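Local structure of exoenzyme S (Pseudomonas aeruginosa, 6GN8) at residues V33-A38 against E80-Q85; E41-R46 against L60-G65; D54-A59 against S93-K98. The protein is a secreted bifunctional toxin, probably pairing a GTPase-activating domain with the ADP-ribosyltransferase domain, the part present here, which probably modifies host proteins. The protein carries 2 engineered substitutions. One frame throughout, in Å; residues are numbered along the deposited sequence.

Contact 1: residues V33-A38 against E80-Q85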
loop_
_atom_site.group_PDB
_atom_site.type_symbol
_atom_site.label_atom_id
_atom_site.label_comp_id
_atom_site.label_asym_id
_atom_site.label_seq_id
_atom_site.Cartn_x
_atom_site.Cartn_y
_atom_site.Cartn_z
ATOM N N VAL C 33 -41.503 -31.524 17.778
ATOM C CA VAL C 33 -42.826 -31.451 18.444
ATOM C C VAL C 33 -42.999 -32.660 19.379
ATOM O O VAL C 33 -43.493 -32.506 20.498
ATOM C CB VAL C 33 -44.023 -31.310 17.458
ATOM C CG1 VAL C 33 -45.361 -31.293 18.206
ATOM C CG2 VAL C 33 -43.876 -30.053 16.595
ATOM N N LYS C 34 -42.556 -33.849 18.944
ATOM C CA LYS C 34 -42.634 -35.053 19.778
ATOM C C LYS C 34 -41.834 -34.854 21.063
ATOM O O LYS C 34 -42.326 -35.203 22.139
ATOM C CB LYS C 34 -42.119 -36.297 19.025
ATOM C CG LYS C 34 -43.095 -36.872 18.012
ATOM C CD LYS C 34 -42.386 -37.889 17.110
ATOM C CE LYS C 34 -43.277 -38.498 16.054
ATOM N NZ LYS C 34 -42.590 -39.607 15.340
ATOM N N ARG C 35 -40.620 -34.252 20.944
ATOM C CA ARG C 35 -39.666 -34.045 22.030
ATOM C C ARG C 35 -39.972 -32.846 22.912
ATOM O O ARG C 35 -39.829 -32.970 24.126
ATOM C CB ARG C 35 -38.241 -33.913 21.457
ATOM C CG ARG C 35 -37.107 -33.672 22.451
ATOM C CD ARG C 35 -37.018 -34.730 23.534
ATOM N NE ARG C 35 -35.874 -34.499 24.423
ATOM C CZ ARG C 35 -35.877 -33.679 25.473
ATOM N NH1 ARG C 35 -36.960 -32.980 25.776
ATOM N NH2 ARG C 35 -34.794 -33.552 26.222
ATOM N N PHE C 36 -40.297 -31.681 22.330
ATOM C CA PHE C 36 -40.519 -30.463 23.113
ATOM C C PHE C 36 -41.970 -30.022 23.189
ATOM O O PHE C 36 -42.228 -29.026 23.842
ATOM C CB PHE C 36 -39.676 -29.298 22.560
ATOM C CG PHE C 36 -38.201 -29.563 22.647
ATOM C CD1 PHE C 36 -37.532 -29.466 23.865
ATOM C CD2 PHE C 36 -37.479 -29.948 21.520
ATOM C CE1 PHE C 36 -36.172 -29.761 23.956
ATOM C CE2 PHE C 36 -36.114 -30.219 21.606
ATOM C CZ PHE C 36 -35.469 -30.122 22.825
ATOM N N GLY C 37 -42.898 -30.725 22.532
ATOM C CA GLY C 37 -44.314 -30.349 22.554
ATOM C C GLY C 37 -44.549 -28.866 22.317
ATOM O O GLY C 37 -43.886 -28.273 21.460
ATOM N N ALA C 38 -45.406 -28.234 23.160
ATOM C CA ALA C 38 -45.818 -26.813 23.106
ATOM C C ALA C 38 -44.644 -25.839 23.177
ATOM O O ALA C 38 -44.772 -24.687 22.738
ATOM C CB ALA C 38 -46.794 -26.512 24.236
ATOM N N GLU C 80 -21.478 -35.379 24.483
ATOM C CA GLU C 80 -22.429 -35.923 23.520
ATOM C C GLU C 80 -23.777 -35.258 23.767
ATOM O O GLU C 80 -24.186 -35.085 24.921
ATOM C CB GLU C 80 -22.522 -37.449 23.634
ATOM C CG GLU C 80 -23.285 -38.094 22.492
ATOM C CD GLU C 80 -22.840 -39.504 22.174
ATOM O OE1 GLU C 80 -21.751 -39.661 21.575
ATOM O OE2 GLU C 80 -23.582 -40.452 22.520
ATOM N N LEU C 81 -24.447 -34.854 22.697
ATOM C CA LEU C 81 -25.712 -34.151 22.831
ATOM C C LEU C 81 -26.848 -35.102 23.082
ATOM O O LEU C 81 -26.926 -36.111 22.414
ATOM C CB LEU C 81 -25.993 -33.313 21.567
ATOM C CG LEU C 81 -24.857 -32.428 21.042
ATOM C CD1 LEU C 81 -25.303 -31.685 19.832
ATOM C CD2 LEU C 81 -24.362 -31.465 22.095
ATOM N N ASP C 82 -27.764 -34.771 23.998
ATOM C CA ASP C 82 -28.937 -35.618 24.198
ATOM C C ASP C 82 -29.873 -35.450 22.972
ATOM O O ASP C 82 -29.572 -34.638 22.093
ATOM C CB ASP C 82 -29.639 -35.346 25.547
ATOM C CG ASP C 82 -30.186 -33.957 25.766
ATOM O OD1 ASP C 82 -31.145 -33.571 25.049
ATOM O OD2 ASP C 82 -29.699 -33.275 26.684
ATOM N N ALA C 83 -30.940 -36.266 22.873
ATOM C CA ALA C 83 -31.872 -36.289 21.733
ATOM C C ALA C 83 -32.415 -34.886 21.375
ATOM O O ALA C 83 -32.378 -34.491 20.201
ATOM C CB ALA C 83 -33.027 -37.242 22.024
ATOM N N GLY C 84 -32.878 -34.160 22.396
ATOM C CA GLY C 84 -33.391 -32.801 22.286
ATOM C C GLY C 84 -32.375 -31.814 21.737
ATOM O O GLY C 84 -32.678 -31.074 20.792
ATOM N N GLN C 85 -31.153 -31.822 22.308
ATOM C CA GLN C 85 -30.021 -30.987 21.872
ATOM C C GLN C 85 -29.646 -31.304 20.414
ATOM O O GLN C 85 -29.488 -30.374 19.624
ATOM C CB GLN C 85 -28.813 -31.182 22.801
ATOM C CG GLN C 85 -29.039 -30.655 24.223
ATOM C CD GLN C 85 -27.923 -31.013 25.180
ATOM O OE1 GLN C 85 -27.234 -32.040 25.059
ATOM N NE2 GLN C 85 -27.730 -30.180 26.174
#
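Arg-35 and Phe-36, at the C-terminal end of helix 24-36, close on Gly-84 in the first turn of helix 83-99. The two side chains come at the glycine together, and Gly-84, buried and without a side chain, lets both close on its backbone. The Phe-36 ring brings its far corner, CZ, to 3.4 Å from Gly-84 CA, while Gly-84 O lies in the plane of the ring at its edge. Arg-35 lays its aliphatic part on the same ring, with its CG 3.7 Å above the plane and offset toward the rim. With CG anti to the backbone N (chi1 179°) and a bend at chi2, the arginine folds over so that its NE passes 3.6 Å from Gly-84 N. Its guanidinium then runs on toward Asp-82: Arg-35 NH2 reaches Asp-82 OD1 in a long salt bridge of 3.8 Å, the two planes 29° apart. The carboxylate also caps the helix: Asp-82 is the N-cap of helix 83-99, and its OD1 accepts from Gln-85 N at 3.3 Å, from above the carboxylate plane. Gln-85 OE1 accepts from Asp-82 N in return, completing a capping box. Further in, the Phe-36 ring meets His-67 and packs on Leu-62 of helix 54-77 and Ile-88 of helix 83-99, so the end of helix 24-36 is wedged against both helices.

Contact 2: residues E41-R46 against L60-G65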
loop_
_atom_site.group_PDB
_atom_site.type_symbol
_atom_site.label_atom_id
_atom_site.label_comp_id
_atom_site.label_asym_id
_atom_site.label_seq_id
_atom_site.Cartn_x
_atom_site.Cartn_y
_atom_site.Cartn_z
ATOM N N GLU C 41 -43.745 -25.740 19.508
ATOM C CA GLU C 41 -44.899 -25.263 18.740
ATOM C C GLU C 41 -45.235 -23.775 18.932
ATOM O O GLU C 41 -45.779 -23.185 18.001
ATOM C CB GLU C 41 -46.144 -26.094 19.025
ATOM C CG GLU C 41 -45.932 -27.590 19.014
ATOM C CD GLU C 41 -47.192 -28.325 19.415
ATOM O OE1 GLU C 41 -48.050 -28.530 18.529
ATOM O OE2 GLU C 41 -47.338 -28.669 20.611
ATOM N N LYS C 42 -44.924 -23.155 20.092
ATOM C CA LYS C 42 -45.219 -21.715 20.249
ATOM C C LYS C 42 -44.498 -20.861 19.173
ATOM O O LYS C 42 -45.019 -19.806 18.781
ATOM C CB LYS C 42 -44.910 -21.194 21.666
ATOM C CG LYS C 42 -43.437 -21.062 22.082
ATOM C CD LYS C 42 -43.325 -20.274 23.412
ATOM C CE LYS C 42 -43.436 -18.785 23.159
ATOM N NZ LYS C 42 -43.606 -17.967 24.394
ATOM N N TYR C 43 -43.353 -21.362 18.645
ATOM C CA TYR C 43 -42.591 -20.650 17.615
ATOM C C TYR C 43 -43.121 -20.854 16.204
ATOM O O TYR C 43 -42.642 -20.169 15.316
ATOM C CB TYR C 43 -41.109 -21.046 17.659
ATOM C CG TYR C 43 -40.497 -20.737 19.005
ATOM C CD1 TYR C 43 -40.314 -19.422 19.421
ATOM C CD2 TYR C 43 -40.185 -21.754 19.897
ATOM C CE1 TYR C 43 -39.813 -19.129 20.683
ATOM C CE2 TYR C 43 -39.685 -21.473 21.162
ATOM C CZ TYR C 43 -39.484 -20.158 21.544
ATOM O OH TYR C 43 -38.978 -19.874 22.786
ATOM N N LEU C 44 -44.115 -21.741 15.993
ATOM C CA LEU C 44 -44.664 -22.009 14.661
ATOM C C LEU C 44 -45.381 -20.789 14.062
ATOM O O LEU C 44 -46.293 -20.229 14.684
ATOM C CB LEU C 44 -45.604 -23.218 14.669
ATOM C CG LEU C 44 -44.948 -24.582 14.799
ATOM C CD1 LEU C 44 -45.972 -25.630 15.105
ATOM C CD2 LEU C 44 -44.194 -24.952 13.542
ATOM N N GLY C 45 -44.913 -20.385 12.879
ATOM C CA GLY C 45 -45.445 -19.267 12.104
ATOM C C GLY C 45 -44.945 -17.884 12.469
ATOM O O GLY C 45 -45.432 -16.896 11.908
ATOM N N ARG C 46 -43.942 -17.791 13.374
ATOM C CA ARG C 46 -43.406 -16.509 13.858
ATOM C C ARG C 46 -42.556 -15.751 12.790
ATOM O O ARG C 46 -42.257 -14.553 12.963
ATOM C CB ARG C 46 -42.648 -16.676 15.184
ATOM C CG ARG C 46 -43.600 -16.522 16.373
ATOM C CD ARG C 46 -42.916 -16.550 17.722
ATOM N NE ARG C 46 -43.876 -16.737 18.819
ATOM C CZ ARG C 46 -43.638 -16.482 20.108
ATOM N NH1 ARG C 46 -44.590 -16.667 21.015
ATOM N NH2 ARG C 46 -42.456 -16.008 20.494
ATOM N N LEU C 60 -34.535 -22.552 16.105
ATOM C CA LEU C 60 -33.968 -21.226 16.364
ATOM C C LEU C 60 -34.661 -20.596 17.578
ATOM O O LEU C 60 -33.986 -19.991 18.402
ATOM C CB LEU C 60 -34.081 -20.314 15.114
ATOM C CG LEU C 60 -33.152 -20.644 13.914
ATOM C CD1 LEU C 60 -33.719 -20.078 12.618
ATOM C CD2 LEU C 60 -31.746 -20.100 14.111
ATOM N N GLY C 61 -35.977 -20.802 17.711
ATOM C CA GLY C 61 -36.764 -20.303 18.839
ATOM C C GLY C 61 -36.415 -20.952 20.163
ATOM O O GLY C 61 -36.196 -20.270 21.169
ATOM N N LEU C 62 -36.367 -22.294 20.167
ATOM C CA LEU C 62 -36.029 -23.102 21.339
ATOM C C LEU C 62 -34.654 -22.690 21.858
ATOM O O LEU C 62 -34.488 -22.466 23.063
ATOM C CB LEU C 62 -36.063 -24.600 20.982
ATOM C CG LEU C 62 -37.448 -25.247 20.870
ATOM C CD1 LEU C 62 -37.375 -26.496 20.065
ATOM C CD2 LEU C 62 -38.068 -25.522 22.264
ATOM N N TYR C 63 -33.687 -22.528 20.943
ATOM C CA TYR C 63 -32.340 -22.070 21.287
ATOM C C TYR C 63 -32.395 -20.659 21.859
ATOM O O TYR C 63 -31.927 -20.453 22.969
ATOM C CB TYR C 63 -31.401 -22.119 20.041
ATOM C CG TYR C 63 -30.052 -21.444 20.228
ATOM C CD1 TYR C 63 -29.898 -20.080 20.015
ATOM C CD2 TYR C 63 -28.919 -22.185 20.570
ATOM C CE1 TYR C 63 -28.679 -19.451 20.220
ATOM C CE2 TYR C 63 -27.686 -21.570 20.754
ATOM C CZ TYR C 63 -27.569 -20.199 20.576
ATOM O OH TYR C 63 -26.372 -19.555 20.786
ATOM N N THR C 64 -32.942 -19.689 21.105
ATOM C CA THR C 64 -32.920 -18.276 21.498
ATOM C C THR C 64 -33.602 -18.062 22.830
ATOM O O THR C 64 -33.025 -17.388 23.689
ATOM C CB THR C 64 -33.491 -17.375 20.395
ATOM O OG1 THR C 64 -32.804 -17.683 19.177
ATOM C CG2 THR C 64 -33.311 -15.894 20.698
ATOM N N GLY C 65 -34.780 -18.656 23.009
ATOM C CA GLY C 65 -35.554 -18.510 24.229
ATOM C C GLY C 65 -34.913 -19.054 25.491
ATOM O O GLY C 65 -34.965 -18.381 26.532
HETATM O O HOH W 1 -37.154 -21.411 24.313
#
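Tyr-43 meets Gly-61 across this contact, from a loop of two successive beta turns that packs on helix 54-77 in the helical part of the ADP-ribosyltransferase domain. The first, a type I turn, runs from Glu-41 to Leu-44 and is closed by Leu-44 N bonding to Glu-41 O. Lys-42, next along, turns its aliphatic chain under the tyrosine ring, with CG 3.8 Å from the plane and over its centre. On the opposite face sits Gly-61: its CA lies only 5° off the ring normal, a CH-pi contact over the face. The ring is thus sandwiched between a lysine methylene and the helix backbone. Tyr-43 has CG anti to its carbonyl carbon (chi1 -59°), which lays the ring against the bare CA of Gly-61. Farther out, Tyr-43 CE2 comes 3.6 Å from Leu-62 N, with loose packing on the Leu-62 side chain, and the hydroxyl ends beside Gly-65. A water ties the hydroxyl to the helix, 2.8 Å from Tyr-43 OH and donating to Leu-62 O at 3.1 Å. From Tyr-43 to Arg-46 the chain makes the second turn, of type II, with Gly-45 at positive phi and a weak bond from Arg-46 N back to Tyr-43 O. On the helix, Thr-64 OG1 donates to Leu-60 O at 2.7 Å, sharing that oxygen with Thr-64 N from the opposite face of the carbonyl plane. Tyr-43 also touches Ile-164, and Arg-46 NH2 bonds to Ile-164 O. The loop is therefore held between helix 54-77 and the segment around Ile-164, while Leu-62 reaches Leu-32 of helix 24-36 and Ile-88 of helix 83-99.

Contact 3: residues D54-A59 against S93-K98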
loop_
_atom_site.group_PDB
_atom_site.type_symbol
_atom_site.label_atom_id
_atom_site.label_comp_id
_atom_site.label_asym_id
_atom_site.label_seq_id
_atom_site.Cartn_x
_atom_site.Cartn_y
_atom_site.Cartn_z
ATOM N N ASP C 54 -40.498 -24.955 9.149
ATOM C CA ASP C 54 -41.077 -25.030 10.498
ATOM C C ASP C 54 -40.058 -25.555 11.502
ATOM O O ASP C 54 -39.934 -24.998 12.573
ATOM C CB ASP C 54 -42.321 -25.941 10.519
ATOM C CG ASP C 54 -43.563 -25.448 9.794
ATOM O OD1 ASP C 54 -43.636 -24.236 9.490
ATOM O OD2 ASP C 54 -44.484 -26.278 9.556
ATOM N N ALA C 55 -39.301 -26.597 11.120
ATOM C CA ALA C 55 -38.253 -27.236 11.912
ATOM C C ALA C 55 -37.180 -26.254 12.333
ATOM O O ALA C 55 -36.758 -26.273 13.491
ATOM C CB ALA C 55 -37.622 -28.368 11.123
ATOM N N GLU C 56 -36.764 -25.375 11.401
ATOM C CA GLU C 56 -35.722 -24.366 11.608
ATOM C C GLU C 56 -36.204 -23.244 12.521
ATOM O O GLU C 56 -35.478 -22.846 13.426
ATOM C CB GLU C 56 -35.259 -23.809 10.249
ATOM C CG GLU C 56 -34.450 -24.821 9.470
ATOM C CD GLU C 56 -34.499 -24.726 7.960
ATOM O OE1 GLU C 56 -34.714 -23.618 7.416
ATOM O OE2 GLU C 56 -34.326 -25.785 7.319
ATOM N N VAL C 57 -37.425 -22.734 12.278
ATOM C CA VAL C 57 -38.053 -21.659 13.058
ATOM C C VAL C 57 -38.234 -22.145 14.514
ATOM O O VAL C 57 -37.874 -21.415 15.427
ATOM C CB VAL C 57 -39.375 -21.173 12.390
ATOM C CG1 VAL C 57 -40.151 -20.207 13.286
ATOM C CG2 VAL C 57 -39.090 -20.524 11.037
ATOM N N MET C 58 -38.716 -23.384 14.726
ATOM C CA MET C 58 -38.852 -23.936 16.085
ATOM C C MET C 58 -37.471 -24.152 16.741
ATOM O O MET C 58 -37.310 -23.807 17.910
ATOM C CB MET C 58 -39.630 -25.268 16.084
ATOM C CG MET C 58 -41.090 -25.160 15.633
ATOM S SD MET C 58 -41.959 -26.735 15.883
ATOM C CE MET C 58 -41.147 -27.775 14.682
ATOM N N ALA C 59 -36.479 -24.703 16.003
ATOM C CA ALA C 59 -35.137 -24.925 16.560
ATOM C C ALA C 59 -34.446 -23.601 16.977
ATOM O O ALA C 59 -33.852 -23.531 18.067
ATOM C CB ALA C 59 -34.265 -25.681 15.576
ATOM N N SER C 93 -28.412 -25.926 12.121
ATOM C CA SER C 93 -27.475 -26.180 11.006
ATOM C C SER C 93 -28.175 -26.028 9.660
ATOM O O SER C 93 -27.654 -25.347 8.794
ATOM C CB SER C 93 -26.870 -27.580 11.101
ATOM O OG SER C 93 -26.052 -27.718 12.249
ATOM N N ALA C 94 -29.363 -26.630 9.493
ATOM C CA ALA C 94 -30.158 -26.562 8.255
ATOM C C ALA C 94 -30.520 -25.100 7.923
ATOM O O ALA C 94 -30.406 -24.695 6.761
ATOM C CB ALA C 94 -31.422 -27.412 8.397
ATOM N N ALA C 95 -30.908 -24.307 8.960
ATOM C CA ALA C 95 -31.253 -22.887 8.867
ATOM C C ALA C 95 -30.081 -22.065 8.336
ATOM O O ALA C 95 -30.315 -21.139 7.556
ATOM C CB ALA C 95 -31.684 -22.350 10.237
ATOM N N PHE C 96 -28.830 -22.375 8.763
ATOM C CA PHE C 96 -27.635 -21.659 8.298
ATOM C C PHE C 96 -27.295 -22.073 6.854
ATOM O O PHE C 96 -26.815 -21.250 6.069
ATOM C CB PHE C 96 -26.439 -21.876 9.248
ATOM C CG PHE C 96 -26.504 -21.051 10.519
ATOM C CD1 PHE C 96 -26.148 -19.705 10.516
ATOM C CD2 PHE C 96 -26.896 -21.629 11.725
ATOM C CE1 PHE C 96 -26.244 -18.934 11.682
ATOM C CE2 PHE C 96 -26.987 -20.861 12.894
ATOM C CZ PHE C 96 -26.656 -19.515 12.862
ATOM N N GLU C 97 -27.585 -23.332 6.490
ATOM C CA GLU C 97 -27.337 -23.844 5.141
ATOM C C GLU C 97 -28.149 -23.077 4.115
ATOM O O GLU C 97 -27.604 -22.663 3.102
ATOM C CB GLU C 97 -27.661 -25.331 5.063
ATOM C CG GLU C 97 -26.576 -26.216 5.634
ATOM C CD GLU C 97 -26.635 -27.625 5.088
ATOM O OE1 GLU C 97 -27.362 -28.463 5.671
ATOM O OE2 GLU C 97 -25.965 -27.887 4.063
ATOM N N LYS C 98 -29.436 -22.838 4.415
ATOM C CA LYS C 98 -30.389 -22.119 3.565
ATOM C C LYS C 98 -30.131 -20.605 3.512
ATOM O O LYS C 98 -30.442 -19.968 2.506
ATOM C CB LYS C 98 -31.831 -22.357 4.067
ATOM C CG LYS C 98 -32.313 -23.791 3.897
ATOM C CD LYS C 98 -33.773 -23.957 4.289
ATOM C CE LYS C 98 -34.204 -25.389 4.133
ATOM N NZ LYS C 98 -35.619 -25.592 4.534
#
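Glu-56 reaches across from helix 54-77 to Ala-94, Ala-95 and Lys-98 of helix 83-99, in a helix-helix packing within the helical part of the ADP-ribosyltransferase domain. The short helix segments cross at -116°, 9.1 Å apart at their closest. At Ala-95 the second helix has only a methyl facing Glu-56: the CA atoms of Glu-56 and Ala-95 are 5.4 Å apart, and Glu-56 CG lies 3.8 Å from Ala-95 CB. That CG stands anti to the carbonyl carbon (chi1 -71°), and the extended chain beyond it carries the carboxylate to Lys-98, with OE2 of Glu-56 passing 3.5 Å from Ala-94 CB. Lys-98, likewise extended, comes across at about a right angle, setting CD and CE beside the carboxylate oxygens. One helical turn separates Ala-94 from Lys-98, so the Ala-94 methyl packs beside the carboxylate that the Lys-98 ammonium pairs with. In the second shell, Ser-53 N, just ahead of helix 54-77, bonds to Glu-56 OE1 and helps fix the carboxylate. Asp-25 of helix 24-36 forms a second salt bridge with the lysine, which would probably help keep it charged. The salt bridge to the glutamate includes a weak hydrogen bond, Lys-98 NZ to Glu-56 OE2, at 3.1 Å.

From the N terminus, helix 24-36 ends in contact 1, which closes the longest loop by joining 33-38 to the start of helix 83-99. Contact 2 is nested inside that loop: the turns at 41-46 fold back on helix 54-77. Contact 3 joins the beginning of that helix to the later part of helix 83-99, and so crosses both of the others along the chain. The three also touch in space. Val-33 packs on Glu-41 and Met-58, Leu-44 on Asp-54 and Met-58, and Leu-60 on Ala-95. Together they tie helices 24-36, 54-77 and 83-99 and the 41-46 loop together on one side of the chain's centre.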